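Local coordinates for beta-N-acetylhexosaminidase (Bacteroides fragilis, PDB 4PYS), which probably hydrolyses terminal N-acetylhexosamine residues from the non-reducing ends of glycosides and glycoconjugates, at residues 9-12 / 13-17; 147-150 / 151-155; 211-215 / 216-220; 338-341 / 342-346; 444-447 / 448-452. All blocks are in the same frame, centred on the assembly; numbering follows the deposited sequence.

Contact 1 of 5, residues 9-12 / 13-17; sequences QIIM and PTPGK. With FMT (formic acid), chain K.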
# COMPACT_ATOMS: atom_id res chain seq x y z
N GLN A 9 6.99 17.72 -20.23
CA GLN A 9 7.47 16.55 -20.95
C GLN A 9 6.51 15.37 -20.73
O GLN A 9 5.68 15.08 -21.58
CB GLN A 9 8.90 16.19 -20.53
CG GLN A 9 9.15 16.24 -19.02
CD GLN A 9 10.37 15.46 -18.61
OE1 GLN A 9 10.46 14.98 -17.48
NE2 GLN A 9 11.33 15.33 -19.52
N ILE A 10 6.63 14.71 -19.59
CA ILE A 10 5.90 13.46 -19.38
C ILE A 10 5.31 13.33 -17.99
O ILE A 10 5.76 13.97 -17.03
CB ILE A 10 6.79 12.22 -19.63
CG1 ILE A 10 7.75 12.00 -18.48
CG2 ILE A 10 7.56 12.31 -20.96
CD1 ILE A 10 8.20 10.58 -18.38
N ILE A 11 4.31 12.47 -17.88
CA ILE A 11 3.68 12.17 -16.60
C ILE A 11 3.84 10.67 -16.32
O ILE A 11 3.59 9.85 -17.22
CB ILE A 11 2.16 12.49 -16.64
CG1 ILE A 11 1.93 14.00 -16.74
CG2 ILE A 11 1.49 11.95 -15.40
CD1 ILE A 11 0.53 14.38 -17.26
N MSE A 12 4.26 10.32 -15.11
CA MSE A 12 4.32 8.92 -14.68
C MSE A 12 3.44 8.69 -13.47
O MSE A 12 3.43 9.49 -12.53
CB MSE A 12 5.76 8.49 -14.35
CG MSE A 12 6.70 8.70 -15.51
SE MSE A 12 8.44 7.89 -15.19
CE MSE A 12 7.94 6.04 -15.51
N PRO A 13 2.66 7.59 -13.47
CA PRO A 13 2.51 6.59 -14.53
C PRO A 13 1.84 7.19 -15.77
O PRO A 13 1.17 8.22 -15.69
CB PRO A 13 1.63 5.50 -13.89
CG PRO A 13 0.95 6.17 -12.72
CD PRO A 13 1.87 7.28 -12.26
N THR A 14 2.03 6.54 -16.91
CA THR A 14 1.61 7.07 -18.21
C THR A 14 0.10 7.22 -18.28
O THR A 14 -0.62 6.24 -18.01
CB THR A 14 2.01 6.12 -19.32
OG1 THR A 14 3.43 5.92 -19.28
CG2 THR A 14 1.62 6.68 -20.69
N PRO A 15 -0.39 8.42 -18.63
CA PRO A 15 -1.85 8.58 -18.77
C PRO A 15 -2.38 7.80 -19.96
O PRO A 15 -1.65 7.55 -20.93
CB PRO A 15 -2.02 10.09 -19.03
CG PRO A 15 -0.77 10.73 -18.38
CD PRO A 15 0.32 9.71 -18.73
N GLY A 16 -3.66 7.44 -19.90
CA GLY A 16 -4.28 6.67 -20.95
C GLY A 16 -4.31 7.40 -22.27
O GLY A 16 -4.09 6.80 -23.33
N LYS A 17 -4.59 8.70 -22.24
CA LYS A 17 -4.58 9.48 -23.47
C LYS A 17 -4.07 10.89 -23.24
O LYS A 17 -4.54 11.59 -22.34
CB LYS A 17 -5.98 9.52 -24.11
CG LYS A 17 -5.98 10.16 -25.49
CD LYS A 17 -7.30 9.92 -26.21
CE LYS A 17 -7.22 10.37 -27.65
NZ LYS A 17 -8.58 10.47 -28.26
C FMT K . 3.95 10.41 -20.46
O1 FMT K . 3.95 9.60 -21.40
O2 FMT K . 3.39 11.51 -20.48
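Ile-10 and Thr-14 lie on opposite faces of a flat formic acid molecule, probably from the crystallisation liquor. CB of Ile-10 lies over one face, 3.5 Å from the formic acid carbon. On the other face Thr-14 CG2 approaches its O1 at 3.8 Å. Its O2 takes a nearly straight hydrogen bond of 2.9 Å from Ile-11 N (167° at the hydrogen). The ring of Pro-15 is puckered rather than flat, and it meets Ile-11 with CG and CD. CG of the ring lies 3.8 Å from Ile-11 CB, and CD is almost as near. The two side chains cross at about a right angle.

The peptide between Met-12 and Pro-13 is cis. It forms the middle of a type VIb beta turn from Ile-11 to Thr-14, in the loop that leads into strand 17-21 of the family 20 domain 2 region. The turn has no hydrogen bond across it. Instead Thr-14 CA offers a CA-H...O contact to Ile-11 O at 3.6 Å.

Ile-11 holds CG1 beside its backbone N (chi1 -68°), which leaves CG2 anti to that N. CG2 lies near both Pro-13 O and Pro-15 CG. Ile-11 and Pro-15 both rest on Ile-124 of strand 117-126. Met-12 sends its selenomethionine side chain away from the turn, against Phe-473 and Val-477 of helix 470-486. The hydroxyl of Thr-14 is hydrogen-bonded to Glu-459 and Lys-476.

Contact 2 of 5, residues 147-150 / 151-155; sequences STIK and KYIDM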
# COMPACT_ATOMS: atom_id res chain seq x y z
N SER A 147 6.98 11.20 10.12
CA SER A 147 7.26 11.95 8.88
C SER A 147 7.67 11.02 7.74
O SER A 147 7.46 11.32 6.56
CB SER A 147 8.32 13.03 9.11
OG SER A 147 9.53 12.47 9.57
N THR A 148 8.27 9.88 8.09
CA THR A 148 8.67 8.89 7.09
C THR A 148 7.49 8.06 6.60
O THR A 148 7.38 7.76 5.41
CB THR A 148 9.81 7.99 7.61
OG1 THR A 148 10.97 8.80 7.89
CG2 THR A 148 10.18 6.91 6.60
N ILE A 149 6.58 7.70 7.51
CA ILE A 149 5.33 7.09 7.08
C ILE A 149 4.62 8.03 6.10
O ILE A 149 4.15 7.60 5.04
CB ILE A 149 4.40 6.79 8.27
CG1 ILE A 149 5.09 5.86 9.29
CG2 ILE A 149 3.08 6.18 7.78
CD1 ILE A 149 5.38 4.46 8.73
N LYS A 150 4.56 9.31 6.43
CA LYS A 150 3.92 10.29 5.53
C LYS A 150 4.61 10.35 4.17
O LYS A 150 3.94 10.46 3.15
CB LYS A 150 3.91 11.69 6.17
CG LYS A 150 2.92 11.83 7.32
CD LYS A 150 2.99 13.21 7.92
CE LYS A 150 1.97 13.38 9.02
NZ LYS A 150 2.07 14.74 9.62
N LYS A 151 5.93 10.26 4.16
CA LYS A 151 6.70 10.31 2.91
C LYS A 151 6.27 9.21 1.95
O LYS A 151 6.15 9.44 0.74
CB LYS A 151 8.20 10.18 3.21
CG LYS A 151 9.06 9.88 1.96
CD LYS A 151 10.55 9.92 2.30
CE LYS A 151 11.42 9.58 1.06
NZ LYS A 151 12.89 9.67 1.39
N TYR A 152 6.01 8.02 2.48
CA TYR A 152 5.64 6.91 1.59
C TYR A 152 4.16 6.89 1.24
O TYR A 152 3.77 6.40 0.17
CB TYR A 152 6.16 5.58 2.15
CG TYR A 152 7.66 5.62 2.11
CD1 TYR A 152 8.33 5.61 0.89
CD2 TYR A 152 8.41 5.75 3.26
CE1 TYR A 152 9.71 5.70 0.82
CE2 TYR A 152 9.79 5.83 3.21
CZ TYR A 152 10.43 5.81 2.00
OH TYR A 152 11.80 5.91 1.96
N ILE A 153 3.33 7.46 2.11
CA ILE A 153 1.93 7.70 1.74
C ILE A 153 1.89 8.74 0.62
O ILE A 153 1.17 8.59 -0.38
CB ILE A 153 1.15 8.21 2.96
CG1 ILE A 153 0.94 7.05 3.94
CG2 ILE A 153 -0.19 8.85 2.52
CD1 ILE A 153 0.33 7.46 5.28
N ASP A 154 2.69 9.79 0.77
CA ASP A 154 2.78 10.82 -0.27
C ASP A 154 3.29 10.21 -1.58
O ASP A 154 2.80 10.54 -2.67
CB ASP A 154 3.71 11.94 0.20
CG ASP A 154 3.51 13.24 -0.55
OD1 ASP A 154 2.34 13.64 -0.78
OD2 ASP A 154 4.52 13.87 -0.91
N MSE A 155 4.26 9.30 -1.48
CA MSE A 155 4.76 8.61 -2.67
C MSE A 155 3.65 7.82 -3.35
O MSE A 155 3.50 7.85 -4.58
CB MSE A 155 5.91 7.66 -2.31
CG MSE A 155 6.36 6.83 -3.50
SE MSE A 155 7.32 5.24 -2.94
CE MSE A 155 5.80 4.24 -2.25
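Thr-148 and Tyr-152 stand side by side one helical turn apart, pointing the same way. The methyl CG2 of Thr-148 touches the ring at CE2, 3.6 Å away. It gets there because it lies anti to the backbone N, while OG1 takes the place beside that N (chi1 -62°) and bonds to Glu-443. Tyr-152 CD2 also comes within 3.1 Å of Thr-148 O. One face of the ring is covered by Lys-151, whose CG sits over the ring centre at 4.1 Å above the plane. The selenium of Met-155 lies at the ring edge, in its plane.

These residues belong to helix 146-158, the connection between strands 132-138 and 163-170 in a beta-alpha-beta unit of the catalytic TIM barrel. The backbone bonds are those of an alpha helix. Asp-154 N to Lys-150 O is the shortest, at 2.8 Å. Ile-153 N to Ile-149 O measures 3.0 Å. On the side facing the strands, Ile-149 CG2 meets Ile-153 CD1 at 3.9 Å, and both residues pack on Phe-164.

Lys-150 and Lys-151 are fully extended beyond CG but leave the helix in different directions. In Lys-150, CG lies beside the backbone N, and its amine makes a salt bridge with Glu-208. In Lys-151, CG is anti to that N (chi1 167°), and the amine pairs with Asp-447. The carboxylate of Asp-154 is held by Lys-49 at OD2 and by Arg-216 at OD1.

Contact 3 of 5, residues 211-215 / 216-220; sequences GYAAD and RGITV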
# COMPACT_ATOMS: atom_id res chain seq x y z
N GLY A 211 -5.65 11.24 8.43
CA GLY A 211 -6.08 12.51 7.86
C GLY A 211 -5.16 12.91 6.72
O GLY A 211 -5.62 13.36 5.66
N TYR A 212 -3.86 12.75 6.92
CA TYR A 212 -2.86 13.06 5.89
C TYR A 212 -3.10 12.23 4.64
O TYR A 212 -3.06 12.74 3.50
CB TYR A 212 -1.46 12.79 6.45
CG TYR A 212 -0.32 13.10 5.51
CD1 TYR A 212 0.21 14.39 5.43
CD2 TYR A 212 0.25 12.11 4.70
CE1 TYR A 212 1.26 14.69 4.58
CE2 TYR A 212 1.32 12.41 3.84
CZ TYR A 212 1.81 13.69 3.79
OH TYR A 212 2.85 13.99 2.95
N ALA A 213 -3.36 10.95 4.84
CA ALA A 213 -3.60 10.05 3.72
C ALA A 213 -4.88 10.43 2.98
O ALA A 213 -4.90 10.46 1.76
CB ALA A 213 -3.67 8.61 4.22
N ALA A 214 -5.94 10.71 3.73
CA ALA A 214 -7.23 11.06 3.12
C ALA A 214 -7.10 12.28 2.21
O ALA A 214 -7.72 12.33 1.15
CB ALA A 214 -8.29 11.30 4.19
N ASP A 215 -6.27 13.25 2.62
CA ASP A 215 -6.06 14.46 1.83
C ASP A 215 -5.39 14.17 0.50
O ASP A 215 -5.41 15.01 -0.41
CB ASP A 215 -5.21 15.47 2.60
CG ASP A 215 -5.98 16.16 3.70
OD1 ASP A 215 -7.22 16.20 3.60
OD2 ASP A 215 -5.34 16.65 4.66
N ARG A 216 -4.78 13.00 0.37
CA ARG A 216 -4.15 12.65 -0.90
C ARG A 216 -4.68 11.35 -1.50
O ARG A 216 -3.99 10.67 -2.26
CB ARG A 216 -2.62 12.72 -0.80
CG ARG A 216 -1.98 11.92 0.31
CD ARG A 216 -0.72 12.62 0.86
NE ARG A 216 -1.10 13.75 1.71
CZ ARG A 216 -0.53 14.95 1.67
NH1 ARG A 216 -0.96 15.91 2.47
NH2 ARG A 216 0.47 15.18 0.84
N GLY A 217 -5.92 11.01 -1.17
CA GLY A 217 -6.62 9.92 -1.83
C GLY A 217 -6.17 8.52 -1.45
O GLY A 217 -6.41 7.56 -2.20
N ILE A 218 -5.53 8.39 -0.30
CA ILE A 218 -4.98 7.10 0.13
C ILE A 218 -5.78 6.53 1.29
O ILE A 218 -6.01 7.21 2.28
CB ILE A 218 -3.51 7.24 0.58
CG1 ILE A 218 -2.63 7.64 -0.60
CG2 ILE A 218 -3.01 5.93 1.19
CD1 ILE A 218 -2.68 6.65 -1.77
N THR A 219 -6.22 5.27 1.14
CA THR A 219 -6.87 4.55 2.23
C THR A 219 -5.81 3.73 2.94
O THR A 219 -5.05 3.01 2.30
CB THR A 219 -7.96 3.63 1.68
OG1 THR A 219 -9.01 4.43 1.10
CG2 THR A 219 -8.55 2.73 2.77
N VAL A 220 -5.72 3.86 4.26
CA VAL A 220 -4.69 3.14 5.02
C VAL A 220 -5.26 1.81 5.52
O VAL A 220 -6.19 1.78 6.30
CB VAL A 220 -4.20 3.96 6.21
CG1 VAL A 220 -3.15 3.18 7.00
CG2 VAL A 220 -3.60 5.29 5.71
O HOH W 1 -2.62 16.77 4.53
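The guanidinium of Arg-216 lies flat on the ring of Tyr-212. The centres are 3.6 Å apart and the planes differ by only 4°. This is a parallel stack and a cation-pi contact at once. CZ of the arginine sits over Tyr-212 CZ and CE1, and NH1 lies above CE1 and CD1. Two features bring the group there: CG of Arg-216 is wedged between its own backbone N and carbonyl carbon (chi1 54°), and the chain bends again at chi2 and chi3.

Side-chain hydrogen bonds fix the rotation of the guanidinium. NE donates to Tyr-212 O at 2.8 Å. The oxygen lies in the guanidinium plane, but the donor stands above the carbonyl plane. At the same group's edge, NH1 gives a bond of 2.8 Å to water 1. That water in turn donates to Asp-215 OD2, so it bridges two charged groups that do not touch. NH2 makes a salt bridge with Glu-48 as well as with Asp-154, and Asp-215 OD1 pairs with Arg-44.

The apolar part is built on Ala-213. Its CB meets Val-220 CG2 at 3.6 Å and Ile-218 CB at 3.9 Å.

Among backbone bonds, Ala-213 O takes two donors from opposite faces of its plane. They are Ile-218 N at 3.0 Å and Arg-216 N at 2.9 Å. Gly-217 N bonds to Ala-214 O. With Gly-217 at positive phi as the C-prime residue, this is a Schellman motif. It ends helix 203-214 and turns the chain into strand 219-223, a helix-to-strand link of the TIM barrel.

Contact 4 of 5, residues 338-341 / 342-346; sequences AIFW and GDVIY. With FMT (formic acid), chain I.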
# COMPACT_ATOMS: atom_id res chain seq x y z
N ALA A 338 -11.90 -8.89 5.07
CA ALA A 338 -10.70 -9.40 5.73
C ALA A 338 -9.71 -9.91 4.70
O ALA A 338 -10.05 -10.80 3.91
CB ALA A 338 -11.07 -10.50 6.70
N ILE A 339 -8.50 -9.37 4.70
CA ILE A 339 -7.48 -9.84 3.77
C ILE A 339 -6.56 -10.82 4.49
O ILE A 339 -6.15 -10.56 5.62
CB ILE A 339 -6.61 -8.70 3.20
CG1 ILE A 339 -7.49 -7.61 2.59
CG2 ILE A 339 -5.64 -9.24 2.15
CD1 ILE A 339 -6.72 -6.31 2.25
N PHE A 340 -6.23 -11.93 3.83
CA PHE A 340 -5.29 -12.91 4.39
C PHE A 340 -4.20 -13.17 3.36
O PHE A 340 -4.47 -13.13 2.17
CB PHE A 340 -5.99 -14.24 4.66
CG PHE A 340 -7.00 -14.20 5.77
CD1 PHE A 340 -6.59 -14.24 7.10
CD2 PHE A 340 -8.36 -14.17 5.49
CE1 PHE A 340 -7.52 -14.22 8.13
CE2 PHE A 340 -9.30 -14.15 6.52
CZ PHE A 340 -8.88 -14.17 7.84
N TRP A 341 -2.99 -13.46 3.82
CA TRP A 341 -1.96 -13.95 2.89
C TRP A 341 -2.39 -15.29 2.30
O TRP A 341 -3.08 -16.07 2.96
CB TRP A 341 -0.61 -14.10 3.61
CG TRP A 341 -0.05 -12.79 4.11
CD1 TRP A 341 0.09 -12.41 5.42
CD2 TRP A 341 0.42 -11.69 3.33
NE1 TRP A 341 0.63 -11.14 5.49
CE2 TRP A 341 0.85 -10.69 4.21
CE3 TRP A 341 0.54 -11.47 1.95
CZ2 TRP A 341 1.37 -9.48 3.77
CZ3 TRP A 341 1.07 -10.27 1.51
CH2 TRP A 341 1.48 -9.28 2.42
N GLY A 342 -1.98 -15.57 1.07
CA GLY A 342 -2.47 -16.74 0.35
C GLY A 342 -2.14 -18.11 0.93
O GLY A 342 -2.79 -19.10 0.57
N ASP A 343 -1.14 -18.19 1.81
CA ASP A 343 -0.78 -19.45 2.49
C ASP A 343 -1.99 -20.17 3.04
O ASP A 343 -2.08 -21.40 3.01
CB ASP A 343 0.08 -19.19 3.73
CG ASP A 343 1.29 -18.37 3.45
OD1 ASP A 343 1.13 -17.16 3.22
OD2 ASP A 343 2.40 -18.93 3.51
N VAL A 344 -2.89 -19.37 3.58
CA VAL A 344 -4.09 -19.83 4.29
C VAL A 344 -4.86 -20.87 3.51
O VAL A 344 -5.43 -21.81 4.09
CB VAL A 344 -5.00 -18.62 4.60
CG1 VAL A 344 -6.26 -19.04 5.29
CG2 VAL A 344 -4.27 -17.63 5.46
N ILE A 345 -4.86 -20.72 2.19
CA ILE A 345 -5.70 -21.53 1.32
C ILE A 345 -4.92 -22.43 0.36
O ILE A 345 -5.44 -22.83 -0.69
CB ILE A 345 -6.67 -20.63 0.53
CG1 ILE A 345 -5.91 -19.78 -0.49
CG2 ILE A 345 -7.44 -19.72 1.49
CD1 ILE A 345 -6.82 -19.07 -1.46
N TYR A 346 -3.69 -22.76 0.72
CA TYR A 346 -2.92 -23.74 -0.04
C TYR A 346 -3.64 -25.07 0.00
O TYR A 346 -3.71 -25.79 -1.00
CB TYR A 346 -1.51 -23.91 0.53
CG TYR A 346 -0.54 -22.81 0.18
CD1 TYR A 346 -0.84 -21.86 -0.78
CD2 TYR A 346 0.69 -22.73 0.82
CE1 TYR A 346 0.06 -20.85 -1.10
CE2 TYR A 346 1.59 -21.73 0.51
CZ TYR A 346 1.27 -20.79 -0.44
OH TYR A 346 2.18 -19.81 -0.73
C FMT I . 0.53 -17.35 -2.02
O1 FMT I . 1.63 -17.82 -1.74
O2 FMT I . 0.00 -16.44 -1.39
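At the carboxyl end of barrel strand 337-341, Trp-341 and Val-344 meet where the chain bends into a short 3-10 turn, 342-344. In family 20 enzymes the sugar pocket lies at this end of the TIM barrel. A glycerol beside Trp-341, probably from the crystallisation liquor, is consistent with that.

One weak hydrogen bond joins the strand end to the turn. Val-344 N reaches Trp-341 O at 3.4 Å, with a nearly straight angle of 162°. Within the turn, Ile-345 N bonds to Gly-342 O and Tyr-346 N to Asp-343 O, both at 3.1 Å. Val-344 CG2 presses on Trp-341 O at 3.2 Å. CG2 also meets Phe-340 CB at 3.9 Å. It can touch both because it stands beside its backbone N, with CG1 anti to that N (chi1 178°).

Asp-343 turns its carboxylate back over the strand end. Its OD1 lies 3.5 Å from Trp-341 CB. That oxygen also accepts a hydrogen bond from Trp-361 NE1, and Trp-361 meets the Trp-341 ring edge-to-face. The indole of Trp-341 leads away from the turn, with NE1 bonded to Glu-223.

Beyond the turn, the ring of Tyr-346 carries Asp-343 CA over one face, 3.7 Å above its centre. At its edge, in plane, is O1 of a formic acid. The modelled OH to O1 distance of 2.3 Å is very short and doubtful as a length. The backbone N atoms of Trp-361 and Asn-362 hold the formic acid too.

The polar ends of Trp-341 and Asp-343 are anchored to Glu-223 and to Trp-361, the residue after strand 356-360. Both are therefore probably held in fixed orientations.

Contact 5 of 5, residues 444-447 / 448-452; sequences SMID and RRVFP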
# COMPACT_ATOMS: atom_id res chain seq x y z
N SER A 444 17.11 5.15 6.19
CA SER A 444 18.06 5.65 5.18
C SER A 444 18.31 4.64 4.06
O SER A 444 18.95 4.96 3.05
CB SER A 444 19.38 6.02 5.83
OG SER A 444 20.01 4.87 6.38
N MSE A 445 17.82 3.41 4.25
CA MSE A 445 18.06 2.31 3.31
C MSE A 445 16.86 2.01 2.44
O MSE A 445 16.93 1.18 1.53
CB MSE A 445 18.48 1.05 4.08
CG MSE A 445 19.83 1.16 4.72
SE MSE A 445 20.14 -0.26 6.02
CE MSE A 445 19.84 -1.75 4.91
N ILE A 446 15.76 2.70 2.69
CA ILE A 446 14.52 2.37 1.98
C ILE A 446 14.51 2.81 0.51
O ILE A 446 14.21 1.99 -0.37
CB ILE A 446 13.29 2.93 2.71
CG1 ILE A 446 13.18 2.30 4.11
CG2 ILE A 446 12.03 2.67 1.90
CD1 ILE A 446 12.06 2.89 4.99
N ASP A 447 14.81 4.07 0.23
CA ASP A 447 14.64 4.59 -1.14
C ASP A 447 15.45 3.83 -2.19
O ASP A 447 14.98 3.63 -3.31
CB ASP A 447 15.02 6.08 -1.21
CG ASP A 447 13.95 6.98 -0.64
OD1 ASP A 447 12.83 6.49 -0.36
OD2 ASP A 447 14.22 8.19 -0.48
N ARG A 448 16.66 3.39 -1.85
CA ARG A 448 17.51 2.75 -2.87
C ARG A 448 16.97 1.39 -3.28
O ARG A 448 17.33 0.85 -4.33
CB ARG A 448 18.96 2.63 -2.38
CG ARG A 448 19.17 1.55 -1.34
CD ARG A 448 20.54 1.67 -0.71
NE ARG A 448 20.56 2.65 0.37
CZ ARG A 448 21.57 2.80 1.22
NH1 ARG A 448 22.65 2.03 1.10
NH2 ARG A 448 21.50 3.70 2.19
N ARG A 449 16.07 0.84 -2.46
CA ARG A 449 15.36 -0.40 -2.79
C ARG A 449 14.06 -0.10 -3.54
O ARG A 449 13.69 -0.79 -4.50
CB ARG A 449 15.02 -1.15 -1.49
CG ARG A 449 16.20 -1.85 -0.85
CD ARG A 449 15.98 -2.00 0.67
NE ARG A 449 17.00 -2.87 1.25
CZ ARG A 449 18.26 -2.50 1.47
NH1 ARG A 449 18.66 -1.26 1.18
NH2 ARG A 449 19.12 -3.36 1.99
N VAL A 450 13.35 0.92 -3.09
CA VAL A 450 12.04 1.23 -3.65
C VAL A 450 12.12 1.81 -5.07
O VAL A 450 11.36 1.38 -5.95
CB VAL A 450 11.28 2.18 -2.72
CG1 VAL A 450 9.99 2.66 -3.38
CG2 VAL A 450 10.97 1.47 -1.39
N PHE A 451 13.04 2.75 -5.28
CA PHE A 451 13.20 3.40 -6.60
C PHE A 451 14.43 2.89 -7.33
O PHE A 451 15.49 2.76 -6.73
CB PHE A 451 13.36 4.91 -6.42
CG PHE A 451 12.08 5.59 -6.01
CD1 PHE A 451 11.75 5.71 -4.67
CD2 PHE A 451 11.21 6.08 -6.97
CE1 PHE A 451 10.56 6.32 -4.29
CE2 PHE A 451 10.02 6.70 -6.60
CZ PHE A 451 9.71 6.81 -5.25
N PRO A 452 14.33 2.69 -8.66
CA PRO A 452 13.20 3.03 -9.53
C PRO A 452 12.21 1.89 -9.75
O PRO A 452 11.27 2.10 -10.49
CB PRO A 452 13.88 3.33 -10.87
CG PRO A 452 15.07 2.41 -10.87
CD PRO A 452 15.55 2.37 -9.43
O HOH W 2 18.29 4.58 0.28
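Arg-448 folds back along the loop before it and hydrogen-bonds to the carbonyl of Ser-444. Its CB stays near Asp-447 C, 3.7 Å away. CG sits between the backbone N and the carbonyl carbon (chi1 74°) and touches Met-445 O. The chain then bends at chi3. NE binds water 2 at 3.0 Å, and this water lies in the guanidinium plane. The same water also accepts from Arg-448 N and donates to Ser-444 O, so it ties main chain and side chain together. At the tip, NH2 donates to Ser-444 O at 3.0 Å with an angle of 159°, from above the carbonyl plane. NH1 reaches the C-terminal Asp-506 and Lys-504 O. Met-445 CG lies over one face of the guanidinium, toward its rim, 4.0 Å above the plane.

Arg-449 lies beside Met-445 and points the same way. Its NH1 bonds to Met-445 O at 3.0 Å and also to Trp-505 O. Its NH2 lies 3.4 Å from Met-445 CE.

Helical bonds follow. Val-450 N and Arg-449 N share Ile-446 O. Phe-451 N reaches Asp-447 O at 2.9 Å.

Ile-446 and Val-450 lie side by side and rest on Leu-435 of strand 428-435. The short helix 447-450 packs against both that barrel strand and helix 146-158, whose Met-155 touches Val-450.

Contacts 2, 3 and 5 form a connected group in the catalytic barrel. Contacts 2 and 3 have centres about 11 Å apart and are joined by a salt bridge, Asp-154 OD1 to Arg-216 NH2 at 2.9 Å. Contact 5 joins contact 2 through Asp-447, with OD2 2.7 Å from Lys-151 NZ and OD1 2.6 Å from Tyr-152 OH. Contact 1 lies outside this group, its nearest atoms about 7 Å from contact 5. Contact 4 is the one beside the probable sugar pocket, and its centre is about 35 Å from that of contact 1. None of the five contacts includes the zinc ligands Cys-242, Cys-260, Cys-301 and Cys-304.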